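Local coordinates for protein translation initiation factor eIF-2B (Pyrococcus horikoshii, PDB 1VB5) that probably catalyses the exchange of GDP bound to initiation factor 2 for GTP, as a regulatory subunit of the archaeal factor 2B, at residues K57-M62 and V249-T254; A69-V74 and K82-E87; L86-R91 and E219-H224; G184-T189 and V194-G199. All blocks are in the same frame, centred on the assembly; numbering follows the deposited sequence.

How the contacts relate
The four contacts run from the helices to a small antiparallel sheet. Contact 2 is internal to the helices; contact 3 joins helix 78-106 to the loop after strand 214-217; contact 1 joins the turn after helix 41-58 to the small sheet, which contact 4 builds. Along the chain contacts 2, 3 and 4 are nested inside the loop that contact 1 closes, and contact 4 again inside contact 3. Contacts 2 and 3 share Leu86 and Glu87, with centres about 11 Å apart. Contacts 1 and 4, centres about 7 Å apart, both reach the second subunit. Contacts 2 and 4 do not touch and are linked through contact 3, which touches both, its 219-224 segment by backbone bonds at Ile188.

Contact 1: K57-M62 and V249-T254; sequences KVNPSM and VLFDVT
Ser61 and Phe251 mark the closest approach of the two backbones, yet their CA atoms remain 7.3 Å apart, so the segments meet through side chains and not as paired strands. On one side the chain leaves helix 41-58 and folds into a type I beta turn from Asn59 to Met62, closed by the backbone bond from Met62 N to Asn59 O; on the other it enters strand 251-254. The first torsion of Phe251 (chi1 -51°) sets CG opposite its own carbonyl carbon, and the ring reaches the turn. Ser61 CB lies over one face of this ring, 4.0 Å from the centroid, in a CH-pi contact displaced toward the rim. The amide of Asn59 comes to meet the ring from the turn, its plane inclined 66° to it, with Asn59 ND2 3.3 Å from Phe251 CZ. The methyl CE of Met62 adds a looser apolar touch, 4.4 Å from Phe251 CZ. Asn59 OD1 meanwhile accepts from Ser61 N at 2.8 Å, in the carbonyl plane. Cut back to an alanine, Asn59 would lose its amide, and Ser61 N would probably be left without its side-chain acceptor while a gap opened beside Phe251 CZ. Ser61 OG is bonded to Met233 O and Met235 N. The whole is an Asx turn superposed on a type I beta turn, linking helices 41-58 and 63-71 and packed against an aromatic residue of the small antiparallel sheet.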
loop_
_atom_site.group_PDB
_atom_site.type_symbol
_atom_site.label_atom_id
_atom_site.label_comp_id
_atom_site.label_asym_id
_atom_site.label_seq_id
_atom_site.Cartn_x
_atom_site.Cartn_y
_atom_site.Cartn_z
ATOM N N LYS B 57 3.126 -27.676 -1.981
ATOM C CA LYS B 57 2.799 -27.154 -0.652
ATOM C C LYS B 57 3.686 -25.980 -0.249
ATOM O O LYS B 57 3.304 -25.170 0.597
ATOM C CB LYS B 57 2.921 -28.249 0.413
ATOM C CG LYS B 57 1.829 -29.300 0.375
ATOM C CD LYS B 57 2.043 -30.323 1.482
ATOM C CE LYS B 57 1.053 -31.477 1.389
ATOM N NZ LYS B 57 1.371 -32.554 2.376
ATOM N N VAL B 58 4.871 -25.890 -0.843
ATOM C CA VAL B 58 5.786 -24.802 -0.526
ATOM C C VAL B 58 5.062 -23.463 -0.669
ATOM O O VAL B 58 5.183 -22.589 0.189
ATOM C CB VAL B 58 7.015 -24.826 -1.455
ATOM C CG1 VAL B 58 7.892 -23.608 -1.205
ATOM C CG2 VAL B 58 7.803 -26.098 -1.216
ATOM N N ASN B 59 4.313 -23.309 -1.757
ATOM C CA ASN B 59 3.551 -22.089 -1.998
ATOM C C ASN B 59 2.440 -22.372 -2.998
ATOM O O ASN B 59 2.644 -22.293 -4.211
ATOM C CB ASN B 59 4.451 -20.977 -2.537
ATOM C CG ASN B 59 3.739 -19.634 -2.591
ATOM O OD1 ASN B 59 2.560 -19.560 -2.943
ATOM N ND2 ASN B 59 4.452 -18.566 -2.254
ATOM N N PRO B 60 1.243 -22.717 -2.498
ATOM C CA PRO B 60 0.091 -23.015 -3.355
ATOM C C PRO B 60 -0.336 -21.838 -4.236
ATOM O O PRO B 60 -1.227 -21.982 -5.071
ATOM C CB PRO B 60 -0.993 -23.409 -2.353
ATOM C CG PRO B 60 -0.205 -23.992 -1.214
ATOM C CD PRO B 60 0.936 -23.013 -1.088
ATOM N N SER B 61 0.297 -20.679 -4.048
ATOM C CA SER B 61 -0.028 -19.492 -4.842
ATOM C C SER B 61 0.804 -19.410 -6.124
ATOM O O SER B 61 0.541 -18.573 -6.985
ATOM C CB SER B 61 0.196 -18.211 -4.021
ATOM O OG SER B 61 -0.707 -18.116 -2.930
ATOM N N MET B 62 1.809 -20.271 -6.245
ATOM C CA MET B 62 2.667 -20.261 -7.425
ATOM C C MET B 62 2.393 -21.434 -8.357
ATOM O O MET B 62 2.671 -22.590 -8.032
ATOM C CB MET B 62 4.138 -20.253 -7.010
ATOM C CG MET B 62 4.586 -18.933 -6.403
ATOM S SD MET B 62 6.348 -18.896 -6.046
ATOM C CE MET B 62 6.523 -17.258 -5.313
ATOM N N VAL B 249 -1.161 -11.530 4.589
ATOM C CA VAL B 249 -1.541 -12.349 3.441
ATOM C C VAL B 249 -0.636 -11.827 2.334
ATOM O O VAL B 249 -0.763 -10.677 1.901
ATOM C CB VAL B 249 -3.030 -12.136 3.059
ATOM C CG1 VAL B 249 -3.399 -12.994 1.849
ATOM C CG2 VAL B 249 -3.927 -12.492 4.244
ATOM N N LEU B 250 0.282 -12.674 1.884
ATOM C CA LEU B 250 1.264 -12.285 0.878
ATOM C C LEU B 250 0.805 -12.119 -0.562
ATOM O O LEU B 250 1.444 -11.399 -1.328
ATOM C CB LEU B 250 2.439 -13.264 0.918
ATOM C CG LEU B 250 3.254 -13.259 2.215
ATOM C CD1 LEU B 250 3.994 -14.570 2.350
ATOM C CD2 LEU B 250 4.217 -12.074 2.224
ATOM N N PHE B 251 -0.289 -12.767 -0.946
ATOM C CA PHE B 251 -0.734 -12.646 -2.325
ATOM C C PHE B 251 -2.173 -12.204 -2.495
ATOM O O PHE B 251 -3.020 -12.417 -1.627
ATOM C CB PHE B 251 -0.500 -13.963 -3.072
ATOM C CG PHE B 251 0.895 -14.494 -2.921
ATOM C CD1 PHE B 251 1.217 -15.348 -1.875
ATOM C CD2 PHE B 251 1.896 -14.114 -3.805
ATOM C CE1 PHE B 251 2.525 -15.819 -1.708
ATOM C CE2 PHE B 251 3.203 -14.576 -3.647
ATOM C CZ PHE B 251 3.516 -15.429 -2.597
ATOM N N ASP B 252 -2.430 -11.579 -3.636
ATOM C CA ASP B 252 -3.748 -11.080 -3.958
ATOM C C ASP B 252 -4.186 -11.526 -5.334
ATOM O O ASP B 252 -3.453 -12.215 -6.042
ATOM C CB ASP B 252 -3.752 -9.558 -3.919
ATOM C CG ASP B 252 -3.098 -8.920 -5.164
ATOM O OD1 ASP B 252 -1.910 -9.169 -5.440
ATOM O OD2 ASP B 252 -3.784 -8.151 -5.865
ATOM N N VAL B 253 -5.384 -11.091 -5.709
ATOM C CA VAL B 253 -5.970 -11.428 -6.995
ATOM C C VAL B 253 -6.439 -10.195 -7.769
ATOM O O VAL B 253 -7.183 -9.361 -7.245
ATOM C CB VAL B 253 -7.172 -12.366 -6.802
ATOM C CG1 VAL B 253 -7.715 -12.804 -8.157
ATOM C CG2 VAL B 253 -6.758 -13.568 -5.975
ATOM N N THR B 254 -6.000 -10.082 -9.020
ATOM C CA THR B 254 -6.408 -8.974 -9.868
ATOM C C THR B 254 -7.288 -9.463 -11.022
ATOM O O THR B 254 -6.880 -10.325 -11.809
ATOM C CB THR B 254 -5.196 -8.233 -10.474
ATOM O OG1 THR B 254 -4.390 -7.678 -9.427
ATOM C CG2 THR B 254 -5.671 -7.112 -11.387
#

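Contact 2: A69-V74 and K82-E87; sequences ARFIPV and KSRALE
Arg84 grips the carbonyl oxygen of Phe71 side-on with two nitrogens, NH2 at 3.1 Å and NE at 3.2 Å from Phe71 O. The oxygen lies at the edge of the guanidinium, close to its plane; NH2 meets it on a lone pair, whereas NE comes in tilted from the carbonyl plane. Because Phe71 is the last helical residue before Ile72 departs, the positive charge sits at the C-terminal end of helix 63-71, where it is likely to be favourable. The same guanidinium stacks on the residue it grips: Arg84 CZ is 3.6 Å from the centroid of the Phe71 ring, planes 16° apart, a cation-pi pair. Bends at chi2 (-70°) and chi3 (-71°) fold the Arg84 chain back so that one group can serve both purposes. Together, bonds and stack fix the rotation of the guanidinium. At the ring's edge lie Arg84 O, 3.1 Å from Phe71 CE2, and the carboxylate of Glu87, whose OE2 is 3.8 Å from Phe71 CZ and takes its salt bridge from Arg91. Further out, Pro73 CD packs on Arg84 CG at 3.6 Å, and Ile72 CD1 approaches Ala85 CA at 4.4 Å. The contact lies where the chain turns from helix 63-71 into helix 78-106; Ile72 reaches on to Ile48 of helix 41-58 and Phe32 of helix 21-38, while the Phe71 ring meets that of Phe88.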
loop_
_atom_site.group_PDB
_atom_site.type_symbol
_atom_site.label_atom_id
_atom_site.label_comp_id
_atom_site.label_asym_id
_atom_site.label_seq_id
_atom_site.Cartn_x
_atom_site.Cartn_y
_atom_site.Cartn_z
ATOM N N ALA B 69 5.529 -29.966 -11.048
ATOM C CA ALA B 69 5.105 -31.264 -10.536
ATOM C C ALA B 69 4.465 -32.164 -11.590
ATOM O O ALA B 69 4.717 -33.368 -11.611
ATOM C CB ALA B 69 4.148 -31.072 -9.368
ATOM N N ARG B 70 3.634 -31.593 -12.457
ATOM C CA ARG B 70 2.985 -32.380 -13.502
ATOM C C ARG B 70 3.944 -32.694 -14.643
ATOM O O ARG B 70 3.715 -33.625 -15.412
ATOM C CB ARG B 70 1.768 -31.644 -14.073
ATOM C CG ARG B 70 0.670 -31.341 -13.066
ATOM C CD ARG B 70 0.280 -32.569 -12.264
ATOM N NE ARG B 70 -0.917 -32.321 -11.464
ATOM C CZ ARG B 70 -1.268 -33.031 -10.399
ATOM N NH1 ARG B 70 -0.509 -34.042 -9.991
ATOM N NH2 ARG B 70 -2.381 -32.731 -9.743
ATOM N N PHE B 71 5.009 -31.909 -14.754
ATOM C CA PHE B 71 5.995 -32.112 -15.807
ATOM C C PHE B 71 6.870 -33.327 -15.504
ATOM O O PHE B 71 7.259 -34.065 -16.409
ATOM C CB PHE B 71 6.878 -30.875 -15.951
ATOM C CG PHE B 71 7.732 -30.885 -17.185
ATOM C CD1 PHE B 71 7.177 -30.614 -18.432
ATOM C CD2 PHE B 71 9.089 -31.187 -17.105
ATOM C CE1 PHE B 71 7.965 -30.645 -19.589
ATOM C CE2 PHE B 71 9.884 -31.220 -18.255
ATOM C CZ PHE B 71 9.321 -30.948 -19.497
ATOM N N ILE B 72 7.184 -33.521 -14.227
ATOM C CA ILE B 72 8.006 -34.652 -13.809
ATOM C C ILE B 72 7.138 -35.904 -13.792
ATOM O O ILE B 72 6.177 -35.996 -13.035
ATOM C CB ILE B 72 8.628 -34.414 -12.407
ATOM C CG1 ILE B 72 9.867 -33.521 -12.524
ATOM C CG2 ILE B 72 9.056 -35.740 -11.789
ATOM C CD1 ILE B 72 9.673 -32.272 -13.329
ATOM N N PRO B 73 7.469 -36.888 -14.640
ATOM C CA PRO B 73 6.706 -38.135 -14.716
ATOM C C PRO B 73 6.918 -39.063 -13.533
ATOM O O PRO B 73 7.983 -39.064 -12.916
ATOM C CB PRO B 73 7.208 -38.757 -16.012
ATOM C CG PRO B 73 8.656 -38.373 -15.997
ATOM C CD PRO B 73 8.593 -36.905 -15.594
ATOM N N VAL B 74 5.890 -39.840 -13.212
ATOM C CA VAL B 74 5.984 -40.809 -12.133
ATOM C C VAL B 74 6.586 -42.026 -12.833
ATOM O O VAL B 74 5.881 -42.801 -13.483
ATOM C CB VAL B 74 4.594 -41.154 -11.563
ATOM C CG1 VAL B 74 4.718 -42.246 -10.512
ATOM C CG2 VAL B 74 3.961 -39.909 -10.952
ATOM N N LYS B 82 15.783 -37.350 -14.159
ATOM C CA LYS B 82 16.817 -36.339 -14.310
ATOM C C LYS B 82 16.626 -35.527 -15.580
ATOM O O LYS B 82 16.647 -34.294 -15.555
ATOM C CB LYS B 82 18.203 -36.992 -14.340
ATOM C CG LYS B 82 19.323 -36.026 -14.723
ATOM C CD LYS B 82 20.691 -36.696 -14.732
ATOM C CE LYS B 82 21.787 -35.692 -15.082
ATOM N NZ LYS B 82 23.153 -36.292 -15.036
ATOM N N SER B 83 16.446 -36.226 -16.694
ATOM C CA SER B 83 16.276 -35.572 -17.983
ATOM C C SER B 83 15.095 -34.599 -18.013
ATOM O O SER B 83 15.197 -33.512 -18.572
ATOM C CB SER B 83 16.110 -36.621 -19.084
ATOM O OG SER B 83 16.090 -36.003 -20.358
ATOM N N ARG B 84 13.974 -34.991 -17.419
ATOM C CA ARG B 84 12.803 -34.127 -17.408
ATOM C C ARG B 84 13.026 -32.888 -16.541
ATOM O O ARG B 84 12.628 -31.786 -16.919
ATOM C CB ARG B 84 11.575 -34.905 -16.928
ATOM C CG ARG B 84 11.125 -35.985 -17.913
ATOM C CD ARG B 84 10.519 -35.385 -19.174
ATOM N NE ARG B 84 9.219 -34.777 -18.897
ATOM C CZ ARG B 84 8.459 -34.166 -19.801
ATOM N NH1 ARG B 84 8.861 -34.070 -21.064
ATOM N NH2 ARG B 84 7.285 -33.656 -19.442
ATOM N N ALA B 85 13.667 -33.059 -15.389
ATOM C CA ALA B 85 13.922 -31.924 -14.512
ATOM C C ALA B 85 14.821 -30.906 -15.212
ATOM O O ALA B 85 14.574 -29.704 -15.152
ATOM C CB ALA B 85 14.562 -32.393 -13.215
ATOM N N LEU B 86 15.859 -31.391 -15.886
ATOM C CA LEU B 86 16.775 -30.505 -16.594
ATOM C C LEU B 86 16.093 -29.817 -17.768
ATOM O O LEU B 86 16.445 -28.688 -18.126
ATOM C CB LEU B 86 17.994 -31.284 -17.102
ATOM C CG LEU B 86 18.933 -31.886 -16.051
ATOM C CD1 LEU B 86 20.018 -32.703 -16.756
ATOM C CD2 LEU B 86 19.559 -30.776 -15.211
ATOM N N GLU B 87 15.122 -30.496 -18.375
ATOM C CA GLU B 87 14.414 -29.915 -19.506
ATOM C C GLU B 87 13.503 -28.789 -19.022
ATOM O O GLU B 87 13.347 -27.779 -19.703
ATOM C CB GLU B 87 13.581 -30.965 -20.237
ATOM C CG GLU B 87 13.183 -30.525 -21.636
ATOM C CD GLU B 87 12.056 -31.355 -22.218
ATOM O OE1 GLU B 87 12.101 -32.600 -22.091
ATOM O OE2 GLU B 87 11.128 -30.761 -22.813
#

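Contact 3: L86-R91 and E219-H224; sequences LEFLRR and ETYKFH
Phe88 and Tyr221 carry this contact between them, one from the long helix 78-106 and one from a single 3-10 turn. Phe88 CG lies anti to the backbone N (chi1 -169°), which swings the ring out of the helix until its CZ comes within 4.4 Å of Tyr221 CB, a loose apolar approach. Tyr221 takes the less common first torsion of 66°, with CG between its own backbone N and carbonyl carbon, and its ring runs on beside the helix to touch Met92. The rings meet obliquely, planes at 59° and centroids 5.9 Å apart. Backbone bonds from Lys222 N to Glu219 O and from Phe223 N to Thr220 O hold the turn that bears Tyr221. Lys222 is extended beyond its first torsion, and its NZ forms a salt bridge with Glu219 OE1 at 3.3 Å, weak as a hydrogen bond; Glu219 OE2 turns to Thr121 OG1. Asn67 ND2 binds the backbone oxygens of Tyr221 and Phe223, and Phe88 also packs on Leu68 of helix 63-71. A 3-10 turn of the loop after strand 214-217 thus packs on helix 78-106 through one oblique aromatic pair, joining the helices to the Rossmann-like part of the fold.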
loop_
_atom_site.group_PDB
_atom_site.type_symbol
_atom_site.label_atom_id
_atom_site.label_comp_id
_atom_site.label_asym_id
_atom_site.label_seq_id
_atom_site.Cartn_x
_atom_site.Cartn_y
_atom_site.Cartn_z
ATOM N N LEU B 86 15.859 -31.391 -15.886
ATOM C CA LEU B 86 16.775 -30.505 -16.594
ATOM C C LEU B 86 16.093 -29.817 -17.768
ATOM O O LEU B 86 16.445 -28.688 -18.126
ATOM C CB LEU B 86 17.994 -31.284 -17.102
ATOM C CG LEU B 86 18.933 -31.886 -16.051
ATOM C CD1 LEU B 86 20.018 -32.703 -16.756
ATOM C CD2 LEU B 86 19.559 -30.776 -15.211
ATOM N N GLU B 87 15.122 -30.496 -18.375
ATOM C CA GLU B 87 14.414 -29.915 -19.506
ATOM C C GLU B 87 13.503 -28.789 -19.022
ATOM O O GLU B 87 13.347 -27.779 -19.703
ATOM C CB GLU B 87 13.581 -30.965 -20.237
ATOM C CG GLU B 87 13.183 -30.525 -21.636
ATOM C CD GLU B 87 12.056 -31.355 -22.218
ATOM O OE1 GLU B 87 12.101 -32.600 -22.091
ATOM O OE2 GLU B 87 11.128 -30.761 -22.813
ATOM N N PHE B 88 12.896 -28.971 -17.852
ATOM C CA PHE B 88 12.025 -27.942 -17.290
ATOM C C PHE B 88 12.881 -26.691 -17.096
ATOM O O PHE B 88 12.493 -25.589 -17.488
ATOM C CB PHE B 88 11.451 -28.384 -15.942
ATOM C CG PHE B 88 10.343 -27.493 -15.435
ATOM C CD1 PHE B 88 9.029 -27.694 -15.842
ATOM C CD2 PHE B 88 10.622 -26.425 -14.585
ATOM C CE1 PHE B 88 8.005 -26.841 -15.412
ATOM C CE2 PHE B 88 9.608 -25.567 -14.150
ATOM C CZ PHE B 88 8.300 -25.777 -14.565
ATOM N N LEU B 89 14.059 -26.875 -16.507
ATOM C CA LEU B 89 14.974 -25.764 -16.276
ATOM C C LEU B 89 15.359 -25.088 -17.589
ATOM O O LEU B 89 15.402 -23.858 -17.676
ATOM C CB LEU B 89 16.229 -26.253 -15.545
ATOM C CG LEU B 89 16.015 -26.675 -14.086
ATOM C CD1 LEU B 89 17.315 -27.216 -13.493
ATOM C CD2 LEU B 89 15.527 -25.484 -13.279
ATOM N N ARG B 90 15.633 -25.887 -18.616
ATOM C CA ARG B 90 16.004 -25.335 -19.911
ATOM C C ARG B 90 14.843 -24.531 -20.491
ATOM O O ARG B 90 15.048 -23.477 -21.091
ATOM C CB ARG B 90 16.386 -26.450 -20.886
ATOM C CG ARG B 90 16.985 -25.953 -22.191
ATOM C CD ARG B 90 17.101 -27.088 -23.205
ATOM N NE ARG B 90 15.787 -27.615 -23.566
ATOM C CZ ARG B 90 14.840 -26.910 -24.179
ATOM N NH1 ARG B 90 15.059 -25.640 -24.510
ATOM N NH2 ARG B 90 13.667 -27.467 -24.449
ATOM N N ARG B 91 13.623 -25.034 -20.314
ATOM C CA ARG B 91 12.449 -24.336 -20.826
ATOM C C ARG B 91 12.200 -23.022 -20.085
ATOM O O ARG B 91 11.840 -22.025 -20.707
ATOM C CB ARG B 91 11.206 -25.225 -20.742
ATOM C CG ARG B 91 11.222 -26.409 -21.701
ATOM C CD ARG B 91 9.867 -27.101 -21.742
ATOM N NE ARG B 91 9.873 -28.276 -22.614
ATOM C CZ ARG B 91 8.782 -28.958 -22.958
ATOM N NH1 ARG B 91 7.592 -28.582 -22.507
ATOM N NH2 ARG B 91 8.880 -30.018 -23.750
ATOM N N GLU B 219 5.319 -16.212 -17.778
ATOM C CA GLU B 219 5.663 -17.280 -18.702
ATOM C C GLU B 219 4.522 -18.290 -18.647
ATOM O O GLU B 219 3.793 -18.369 -17.656
ATOM C CB GLU B 219 6.979 -17.966 -18.305
ATOM C CG GLU B 219 8.210 -17.089 -18.459
ATOM C CD GLU B 219 8.519 -16.270 -17.214
ATOM O OE1 GLU B 219 7.609 -16.070 -16.383
ATOM O OE2 GLU B 219 9.676 -15.816 -17.072
ATOM N N THR B 220 4.378 -19.055 -19.722
ATOM C CA THR B 220 3.337 -20.064 -19.827
ATOM C C THR B 220 3.293 -21.073 -18.673
ATOM O O THR B 220 2.223 -21.569 -18.322
ATOM C CB THR B 220 3.477 -20.803 -21.180
ATOM O OG1 THR B 220 2.875 -20.003 -22.207
ATOM C CG2 THR B 220 2.826 -22.165 -21.137
ATOM N N TYR B 221 4.439 -21.379 -18.074
ATOM C CA TYR B 221 4.440 -22.339 -16.976
ATOM C C TYR B 221 3.875 -21.721 -15.694
ATOM O O TYR B 221 3.850 -22.363 -14.646
ATOM C CB TYR B 221 5.851 -22.919 -16.752
ATOM C CG TYR B 221 6.901 -21.939 -16.279
ATOM C CD1 TYR B 221 6.945 -21.521 -14.947
ATOM C CD2 TYR B 221 7.839 -21.414 -17.164
ATOM C CE1 TYR B 221 7.895 -20.602 -14.511
ATOM C CE2 TYR B 221 8.793 -20.492 -16.740
ATOM C CZ TYR B 221 8.813 -20.090 -15.414
ATOM O OH TYR B 221 9.740 -19.160 -14.993
ATOM N N LYS B 222 3.409 -20.477 -15.789
ATOM C CA LYS B 222 2.814 -19.806 -14.634
ATOM C C LYS B 222 1.293 -19.788 -14.763
ATOM O O LYS B 222 0.586 -19.289 -13.887
ATOM C CB LYS B 222 3.361 -18.381 -14.492
ATOM C CG LYS B 222 4.812 -18.358 -14.038
ATOM C CD LYS B 222 5.374 -16.952 -13.957
ATOM C CE LYS B 222 6.713 -16.951 -13.229
ATOM N NZ LYS B 222 7.271 -15.578 -13.106
ATOM N N PHE B 223 0.797 -20.336 -15.870
ATOM C CA PHE B 223 -0.642 -20.423 -16.107
ATOM C C PHE B 223 -1.128 -21.722 -15.468
ATOM O O PHE B 223 -0.607 -22.797 -15.776
ATOM C CB PHE B 223 -0.948 -20.464 -17.613
ATOM C CG PHE B 223 -0.831 -19.131 -18.308
ATOM C CD1 PHE B 223 0.355 -18.409 -18.270
ATOM C CD2 PHE B 223 -1.907 -18.616 -19.028
ATOM C CE1 PHE B 223 0.475 -17.187 -18.945
ATOM C CE2 PHE B 223 -1.799 -17.399 -19.706
ATOM C CZ PHE B 223 -0.601 -16.683 -19.663
ATOM N N HIS B 224 -2.103 -21.635 -14.564
ATOM C CA HIS B 224 -2.627 -22.841 -13.930
ATOM C C HIS B 224 -3.771 -23.316 -14.823
ATOM O O HIS B 224 -4.658 -22.537 -15.188
ATOM C CB HIS B 224 -3.131 -22.538 -12.522
ATOM C CG HIS B 224 -3.356 -23.761 -11.690
ATOM N ND1 HIS B 224 -2.565 -24.081 -10.606
ATOM C CD2 HIS B 224 -4.277 -24.745 -11.787
ATOM C CE1 HIS B 224 -2.992 -25.210 -10.070
ATOM N NE2 HIS B 224 -4.030 -25.634 -10.768
#

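Contact 4: G184-T189 and V194-G199; sequences GADMIT and VVNKAG
The carboxylate of Asp186 and the amide of Asn196 are the flat groups that meet across this beta hairpin, their planes 30° apart and their side chains roughly perpendicular. Asp186 OD2 and Asn196 OD1 are both acceptors, 3.4 Å apart, and a water reconciles them by donating to each, at 2.6 Å to Asp186 OD2, while accepting from Lys197 N. With CG opposite its backbone N (chi1 -163°), Asn196 carries the amide over to Gly184 O, which stands over one face, 3.5 Å from Asn196 CG. At the amide's edge, ND2 donates to a second water that also accepts from Gly184 N, and ND2 is also hydrogen-bonded to Thr200 OG1 of the next helix. A leucine at Asn196 would probably leave this water and Thr200 OG1 without the amide N-H and the bridging water with one acceptor fewer. The hairpin contains a classic beta bulge: two residues, Asp186 and Met187, stand opposite the single Val195. Val195 O accepts firmly from Asp186 N, at 2.8 Å, and only weakly from Met187 N; the return bond, Val195 N to Met187 O, is 2.8 Å and nearly straight at 173°. On one face of the sheet Met187 and Val195 meet, CB to CB at 3.9 Å; there the Thr189 side chain runs across that of Val195, CG2 touching CG2, and Val195 also touches Phe251 of the next strand. On the other, Val194 CG1 packs on Ala185 CB, and Ile188 lies alongside Val194 in the same sense, with Ile188 CD1 3.8 Å from Val194 CG2.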
loop_
_atom_site.group_PDB
_atom_site.type_symbol
_atom_site.label_atom_id
_atom_site.label_comp_id
_atom_site.label_asym_id
_atom_site.label_seq_id
_atom_site.Cartn_x
_atom_site.Cartn_y
_atom_site.Cartn_z
ATOM N N GLY B 184 4.824 -8.717 -12.430
ATOM C CA GLY B 184 4.963 -10.134 -12.703
ATOM C C GLY B 184 3.703 -10.855 -12.269
ATOM O O GLY B 184 2.641 -10.239 -12.140
ATOM N N ALA B 185 3.820 -12.157 -12.037
ATOM C CA ALA B 185 2.690 -12.964 -11.610
ATOM C C ALA B 185 3.164 -14.290 -11.037
ATOM O O ALA B 185 4.135 -14.878 -11.523
ATOM C CB ALA B 185 1.758 -13.217 -12.781
ATOM N N ASP B 186 2.477 -14.748 -9.998
ATOM C CA ASP B 186 2.788 -16.018 -9.365
ATOM C C ASP B 186 1.866 -17.069 -9.975
ATOM O O ASP B 186 2.151 -18.259 -9.938
ATOM C CB ASP B 186 2.564 -15.921 -7.853
ATOM C CG ASP B 186 3.535 -14.967 -7.189
ATOM O OD1 ASP B 186 4.711 -15.347 -6.990
ATOM O OD2 ASP B 186 3.132 -13.826 -6.882
ATOM N N MET B 187 0.760 -16.611 -10.551
ATOM C CA MET B 187 -0.201 -17.515 -11.173
ATOM C C MET B 187 -1.240 -16.784 -12.014
ATOM O O MET B 187 -1.683 -15.686 -11.662
ATOM C CB MET B 187 -0.939 -18.332 -10.104
ATOM C CG MET B 187 -2.008 -19.250 -10.678
ATOM S SD MET B 187 -3.078 -20.054 -9.471
ATOM C CE MET B 187 -1.877 -20.847 -8.387
ATOM N N ILE B 188 -1.605 -17.391 -13.138
ATOM C CA ILE B 188 -2.648 -16.855 -13.997
ATOM C C ILE B 188 -3.699 -17.954 -13.858
ATOM O O ILE B 188 -3.486 -19.081 -14.316
ATOM C CB ILE B 188 -2.225 -16.754 -15.484
ATOM C CG1 ILE B 188 -1.011 -15.826 -15.646
ATOM C CG2 ILE B 188 -3.401 -16.258 -16.314
ATOM C CD1 ILE B 188 -1.226 -14.392 -15.168
ATOM N N THR B 189 -4.811 -17.644 -13.198
ATOM C CA THR B 189 -5.856 -18.637 -12.988
ATOM C C THR B 189 -6.479 -19.089 -14.299
ATOM O O THR B 189 -6.235 -18.505 -15.355
ATOM C CB THR B 189 -6.974 -18.104 -12.060
ATOM O OG1 THR B 189 -7.628 -16.988 -12.677
ATOM C CG2 THR B 189 -6.390 -17.660 -10.730
ATOM N N VAL B 194 -5.167 -12.678 -12.230
ATOM C CA VAL B 194 -3.748 -12.686 -11.910
ATOM C C VAL B 194 -3.471 -12.695 -10.417
ATOM O O VAL B 194 -3.922 -11.814 -9.683
ATOM C CB VAL B 194 -3.040 -11.458 -12.525
ATOM C CG1 VAL B 194 -1.540 -11.509 -12.225
ATOM C CG2 VAL B 194 -3.293 -11.410 -14.019
ATOM N N VAL B 195 -2.734 -13.706 -9.971
ATOM C CA VAL B 195 -2.362 -13.824 -8.568
ATOM C C VAL B 195 -0.945 -13.266 -8.467
ATOM O O VAL B 195 -0.042 -13.693 -9.196
ATOM C CB VAL B 195 -2.353 -15.285 -8.103
ATOM C CG1 VAL B 195 -1.955 -15.354 -6.634
ATOM C CG2 VAL B 195 -3.729 -15.906 -8.310
ATOM N N ASN B 196 -0.753 -12.299 -7.579
ATOM C CA ASN B 196 0.555 -11.690 -7.429
ATOM C C ASN B 196 0.672 -11.072 -6.045
ATOM O O ASN B 196 -0.287 -11.073 -5.280
ATOM C CB ASN B 196 0.756 -10.621 -8.519
ATOM C CG ASN B 196 2.213 -10.231 -8.692
ATOM O OD1 ASN B 196 3.083 -11.091 -8.844
ATOM N ND2 ASN B 196 2.488 -8.933 -8.678
ATOM N N LYS B 197 1.855 -10.559 -5.727
ATOM C CA LYS B 197 2.108 -9.938 -4.434
ATOM C C LYS B 197 0.948 -9.020 -4.019
ATOM O O LYS B 197 0.427 -8.252 -4.831
ATOM C CB LYS B 197 3.411 -9.133 -4.491
ATOM C CG LYS B 197 3.807 -8.497 -3.165
ATOM C CD LYS B 197 4.217 -9.555 -2.144
ATOM C CE LYS B 197 4.292 -8.965 -0.731
ATOM N NZ LYS B 197 5.169 -7.759 -0.675
ATOM N N ALA B 198 0.549 -9.118 -2.755
ATOM C CA ALA B 198 -0.529 -8.299 -2.218
ATOM C C ALA B 198 -0.265 -6.835 -2.550
ATOM O O ALA B 198 0.840 -6.333 -2.337
ATOM C CB ALA B 198 -0.616 -8.485 -0.713
ATOM N N GLY B 199 -1.282 -6.154 -3.069
ATOM C CA GLY B 199 -1.119 -4.759 -3.430
ATOM C C GLY B 199 -1.205 -4.524 -4.932
ATOM O O GLY B 199 -1.509 -3.411 -5.371
HETATM O O HOH W 1 5.268 -8.083 -9.565
HETATM O O HOH W 2 4.598 -11.655 -6.561
#